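Local coordinates for dual function macrocyclase-peptidase POPB (Galerina marginata, PDB 5N4B), which cleaves a toxin precursor on the C-terminal side of proline, then rebinds the released 25-residue intermediate and macrocyclises its core peptide in amanitin biosynthesis, at residues V572-M585 with T595-L608. The protein carries 1 engineered substitution. Residues are numbered along the deposited sequence; the frame is centred on the assembly and turned at random.
Sequences VAINGAANGGLLVM and TFGAAVPEGGVADL. Engineered in segment 572-585: Ala578 (natural residue Ser).
Strands 572-577 and 598-602 run side by side and almost exactly parallel, their axes 4.7 Å apart, joined by backbone bonds from Gly597 N to Val572 O, Ile574 N to Ala598 O, Val600 N to Ile574 O, Glu602 N to Gly576 O and Ala578 N to Glu602 O. Midway the pairing slackens: Gly576 N reaches Val600 O only weakly (3.5 Å), and the amide of Asn575 takes up the same oxygen, ND2 to Val600 O being 2.8 Å. Its other N-H runs almost straight to Glu602, with ND2 2.9 Å from OE2, on the anti side of a carboxylate turned 32° from the amide plane. Both acceptors lie close to the amide plane, so two bonds fix the rotation of Asn575. Lys715, from helix 705-722, bridges the pair, bonding Asn575 OD1 and forming a salt bridge with Glu602 OE2, while Glu602 OE1 holds a polar side chain of the bound peptide.

On the opposite sheet face, Ile574 CD1 sits squarely over the Phe596 ring, 3.8 Å from its centroid, and Thr595 CG2 covers the other side. Further along, Val584 CG1 and Met585 CG of helix 579-590 press on Pro601 CB, the latter at 3.7 Å. Bent at chi3 (-90°), the Met585 chain lays CE against Gly604 CA (3.6 Å) and Ala606 CB. Gly581 and Gly604 bring their CA atoms within 3.8 Å, where helix and loop meet without side chains between them.

This is a right-handed beta-alpha-beta crossover of the alpha/beta-hydrolase fold, with the nucleophile elbow at its sharp strand-to-helix turn: Ala578, engineered in place of the catalytic serine, has positive phi (64°) and occupies the N-cap position of helix 579-590, and Gly603 lies near the charge-relay Asp662.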
loop_
_atom_site.group_PDB
_atom_site.type_symbol
_atom_site.label_atom_id
_atom_site.label_comp_id
_atom_site.label_asym_id
_atom_site.label_seq_id
_atom_site.Cartn_x
_atom_site.Cartn_y
_atom_site.Cartn_z
ATOM N N VAL A 572 14.938 18.906 10.071
ATOM C CA VAL A 572 14.351 17.910 9.163
ATOM C C VAL A 572 14.079 16.643 9.961
ATOM O O VAL A 572 14.999 16.038 10.511
ATOM C CB VAL A 572 15.254 17.589 7.969
ATOM C CG1 VAL A 572 14.542 16.604 7.065
ATOM C CG2 VAL A 572 15.663 18.854 7.184
ATOM N N ALA A 573 12.828 16.241 10.030
ATOM C CA ALA A 573 12.394 15.000 10.642
ATOM C C ALA A 573 12.054 14.026 9.536
ATOM O O ALA A 573 11.611 14.444 8.462
ATOM C CB ALA A 573 11.161 15.202 11.503
ATOM N N ILE A 574 12.266 12.749 9.779
ATOM C CA ILE A 574 11.987 11.731 8.771
ATOM C C ILE A 574 10.999 10.703 9.285
ATOM O O ILE A 574 10.963 10.377 10.483
ATOM C CB ILE A 574 13.254 11.050 8.211
ATOM C CG1 ILE A 574 14.128 10.494 9.314
ATOM C CG2 ILE A 574 14.044 12.025 7.313
ATOM C CD1 ILE A 574 15.357 9.684 8.810
ATOM N N ASN A 575 10.207 10.166 8.349
ATOM C CA ASN A 575 9.145 9.224 8.655
ATOM C C ASN A 575 8.954 8.295 7.466
ATOM O O ASN A 575 9.121 8.709 6.310
ATOM C CB ASN A 575 7.863 10.028 8.954
ATOM C CG ASN A 575 6.627 9.190 9.242
ATOM O OD1 ASN A 575 5.564 9.474 8.672
ATOM N ND2 ASN A 575 6.717 8.213 10.115
ATOM N N GLY A 576 8.624 7.032 7.766
ATOM C CA GLY A 576 8.324 6.037 6.741
ATOM C C GLY A 576 7.904 4.761 7.430
ATOM O O GLY A 576 8.118 4.592 8.634
ATOM N N ALA A 577 7.234 3.910 6.661
ATOM C CA ALA A 577 6.686 2.670 7.178
ATOM C C ALA A 577 7.114 1.485 6.323
ATOM O O ALA A 577 7.214 1.577 5.101
ATOM C CB ALA A 577 5.144 2.720 7.222
ATOM N N ALA A 578 7.335 0.346 6.983
ATOM C CA ALA A 578 7.703 -0.921 6.330
ATOM C C ALA A 578 9.056 -0.736 5.671
ATOM O O ALA A 578 10.034 -0.492 6.403
ATOM C CB ALA A 578 6.558 -1.461 5.458
ATOM N N ASN A 579 9.198 -0.881 4.349
ATOM C CA ASN A 579 10.472 -0.493 3.741
ATOM C C ASN A 579 10.876 0.925 4.114
ATOM O O ASN A 579 12.071 1.210 4.223
ATOM C CB ASN A 579 10.458 -0.640 2.207
ATOM C CG ASN A 579 11.851 -0.586 1.615
ATOM O OD1 ASN A 579 12.600 -1.559 1.680
ATOM N ND2 ASN A 579 12.239 0.557 1.048
ATOM N N GLY A 580 9.888 1.824 4.274
ATOM C CA GLY A 580 10.157 3.194 4.689
ATOM C C GLY A 580 10.698 3.260 6.101
ATOM O O GLY A 580 11.412 4.205 6.448
ATOM N N GLY A 581 10.348 2.282 6.952
ATOM C CA GLY A 581 10.930 2.256 8.304
ATOM C C GLY A 581 12.372 1.820 8.282
ATOM O O GLY A 581 13.221 2.347 9.018
ATOM N N LEU A 582 12.690 0.855 7.431
ATOM C CA LEU A 582 14.078 0.506 7.138
ATOM C C LEU A 582 14.843 1.722 6.637
ATOM O O LEU A 582 15.974 1.998 7.054
ATOM C CB LEU A 582 14.125 -0.598 6.065
ATOM C CG LEU A 582 15.489 -0.864 5.452
ATOM C CD1 LEU A 582 16.541 -1.368 6.452
ATOM C CD2 LEU A 582 15.369 -1.900 4.303
ATOM N N LEU A 583 14.225 2.457 5.723
ATOM C CA LEU A 583 14.821 3.677 5.205
ATOM C C LEU A 583 15.175 4.629 6.337
ATOM O O LEU A 583 16.287 5.174 6.380
ATOM C CB LEU A 583 13.869 4.310 4.198
ATOM C CG LEU A 583 14.311 5.644 3.625
ATOM C CD1 LEU A 583 15.524 5.477 2.723
ATOM C CD2 LEU A 583 13.166 6.280 2.861
ATOM N N VAL A 584 14.235 4.865 7.244
ATOM C CA VAL A 584 14.479 5.765 8.376
ATOM C C VAL A 584 15.590 5.254 9.286
ATOM O O VAL A 584 16.494 6.006 9.663
ATOM C CB VAL A 584 13.179 6.041 9.128
ATOM C CG1 VAL A 584 13.420 6.744 10.437
ATOM C CG2 VAL A 584 12.283 6.867 8.272
ATOM N N MET A 585 15.531 3.981 9.658
ATOM C CA MET A 585 16.497 3.414 10.613
ATOM C C MET A 585 17.889 3.391 10.018
ATOM O O MET A 585 18.851 3.793 10.675
ATOM C CB MET A 585 16.047 2.013 11.048
ATOM C CG MET A 585 14.823 2.104 11.972
ATOM S SD MET A 585 14.283 0.571 12.753
ATOM C CE MET A 585 13.136 -0.049 11.525
ATOM N N THR A 595 22.162 15.503 10.833
ATOM C CA THR A 595 21.413 15.625 9.584
ATOM C C THR A 595 19.917 15.674 9.851
ATOM O O THR A 595 19.181 16.380 9.148
ATOM C CB THR A 595 21.713 14.432 8.671
ATOM O OG1 THR A 595 23.080 14.421 8.288
ATOM C CG2 THR A 595 20.913 14.455 7.370
ATOM N N PHE A 596 19.448 14.914 10.833
ATOM C CA PHE A 596 18.033 14.838 11.144
ATOM C C PHE A 596 17.795 15.314 12.557
ATOM O O PHE A 596 18.628 15.102 13.432
ATOM C CB PHE A 596 17.579 13.392 11.041
ATOM C CG PHE A 596 17.859 12.767 9.712
ATOM C CD1 PHE A 596 17.194 13.218 8.594
ATOM C CD2 PHE A 596 18.768 11.753 9.559
ATOM C CE1 PHE A 596 17.442 12.680 7.345
ATOM C CE2 PHE A 596 19.021 11.181 8.300
ATOM C CZ PHE A 596 18.342 11.653 7.203
ATOM N N GLY A 597 16.639 15.932 12.765
ATOM C CA GLY A 597 16.217 16.387 14.081
ATOM C C GLY A 597 15.270 15.437 14.777
ATOM O O GLY A 597 15.085 15.552 15.988
ATOM N N ALA A 598 14.658 14.507 14.042
ATOM C CA ALA A 598 13.758 13.534 14.634
ATOM C C ALA A 598 13.548 12.420 13.629
ATOM O O ALA A 598 13.667 12.626 12.419
ATOM C CB ALA A 598 12.399 14.103 15.009
ATOM N N ALA A 599 13.180 11.250 14.143
ATOM C CA ALA A 599 12.989 10.090 13.293
ATOM C C ALA A 599 11.859 9.226 13.817
ATOM O O ALA A 599 11.822 8.902 15.007
ATOM C CB ALA A 599 14.282 9.268 13.215
ATOM N N VAL A 600 10.943 8.836 12.929
ATOM C CA VAL A 600 9.776 8.001 13.283
ATOM C C VAL A 600 9.684 6.857 12.276
ATOM O O VAL A 600 9.021 6.988 11.230
ATOM C CB VAL A 600 8.468 8.796 13.412
ATOM C CG1 VAL A 600 7.335 7.818 13.759
ATOM C CG2 VAL A 600 8.628 9.832 14.467
ATOM N N PRO A 601 10.373 5.725 12.518
ATOM C CA PRO A 601 10.205 4.530 11.677
ATOM C C PRO A 601 9.031 3.710 12.157
ATOM O O PRO A 601 8.949 3.404 13.355
ATOM C CB PRO A 601 11.534 3.796 11.857
ATOM C CG PRO A 601 11.956 4.186 13.256
ATOM C CD PRO A 601 11.402 5.539 13.559
ATOM N N GLU A 602 8.139 3.331 11.250
ATOM C CA GLU A 602 6.900 2.603 11.583
ATOM C C GLU A 602 6.958 1.195 10.988
ATOM O O GLU A 602 7.087 1.031 9.781
ATOM C CB GLU A 602 5.673 3.343 11.062
ATOM C CG GLU A 602 5.561 4.755 11.573
ATOM C CD GLU A 602 4.341 5.495 11.014
ATOM O OE1 GLU A 602 3.295 4.831 10.746
ATOM O OE2 GLU A 602 4.364 6.719 10.896
ATOM N N GLY A 603 6.844 0.176 11.822
ATOM C CA GLY A 603 6.833 -1.193 11.316
ATOM C C GLY A 603 7.941 -1.531 10.348
ATOM O O GLY A 603 7.700 -2.210 9.334
ATOM N N GLY A 604 9.156 -1.081 10.642
ATOM C CA GLY A 604 10.246 -1.163 9.697
ATOM C C GLY A 604 11.052 -2.441 9.753
ATOM O O GLY A 604 11.188 -3.107 10.794
ATOM N N VAL A 605 11.617 -2.805 8.606
ATOM C CA VAL A 605 12.644 -3.851 8.557
ATOM C C VAL A 605 13.926 -3.239 9.120
ATOM O O VAL A 605 14.198 -2.053 8.918
ATOM C CB VAL A 605 12.848 -4.325 7.111
ATOM C CG1 VAL A 605 13.998 -5.251 6.985
ATOM C CG2 VAL A 605 11.561 -4.942 6.575
ATOM N N ALA A 606 14.716 -4.023 9.853
ATOM C CA ALA A 606 15.975 -3.516 10.411
ATOM C C ALA A 606 17.059 -4.569 10.548
ATOM O O ALA A 606 18.258 -4.211 10.560
ATOM C CB ALA A 606 15.750 -2.854 11.769
ATOM N N ASP A 607 16.688 -5.842 10.663
ATOM C CA ASP A 607 17.658 -6.939 10.707
ATOM C C ASP A 607 17.715 -7.478 9.281
ATOM O O ASP A 607 16.922 -8.330 8.879
ATOM C CB ASP A 607 17.268 -7.985 11.729
ATOM C CG ASP A 607 18.279 -9.102 11.803
ATOM O OD1 ASP A 607 19.090 -9.268 10.864
ATOM O OD2 ASP A 607 18.249 -9.856 12.808
ATOM N N LEU A 608 18.633 -6.941 8.479
ATOM C CA LEU A 608 18.731 -7.360 7.085
ATOM C C LEU A 608 19.533 -8.652 6.913
ATOM O O LEU A 608 19.662 -9.135 5.780
ATOM C CB LEU A 608 19.343 -6.275 6.210
ATOM C CG LEU A 608 18.503 -5.126 5.769
ATOM C CD1 LEU A 608 19.313 -4.271 4.798
ATOM C CD2 LEU A 608 17.227 -5.570 5.079
HETATM O O HOH W 1 17.830 18.473 10.123
#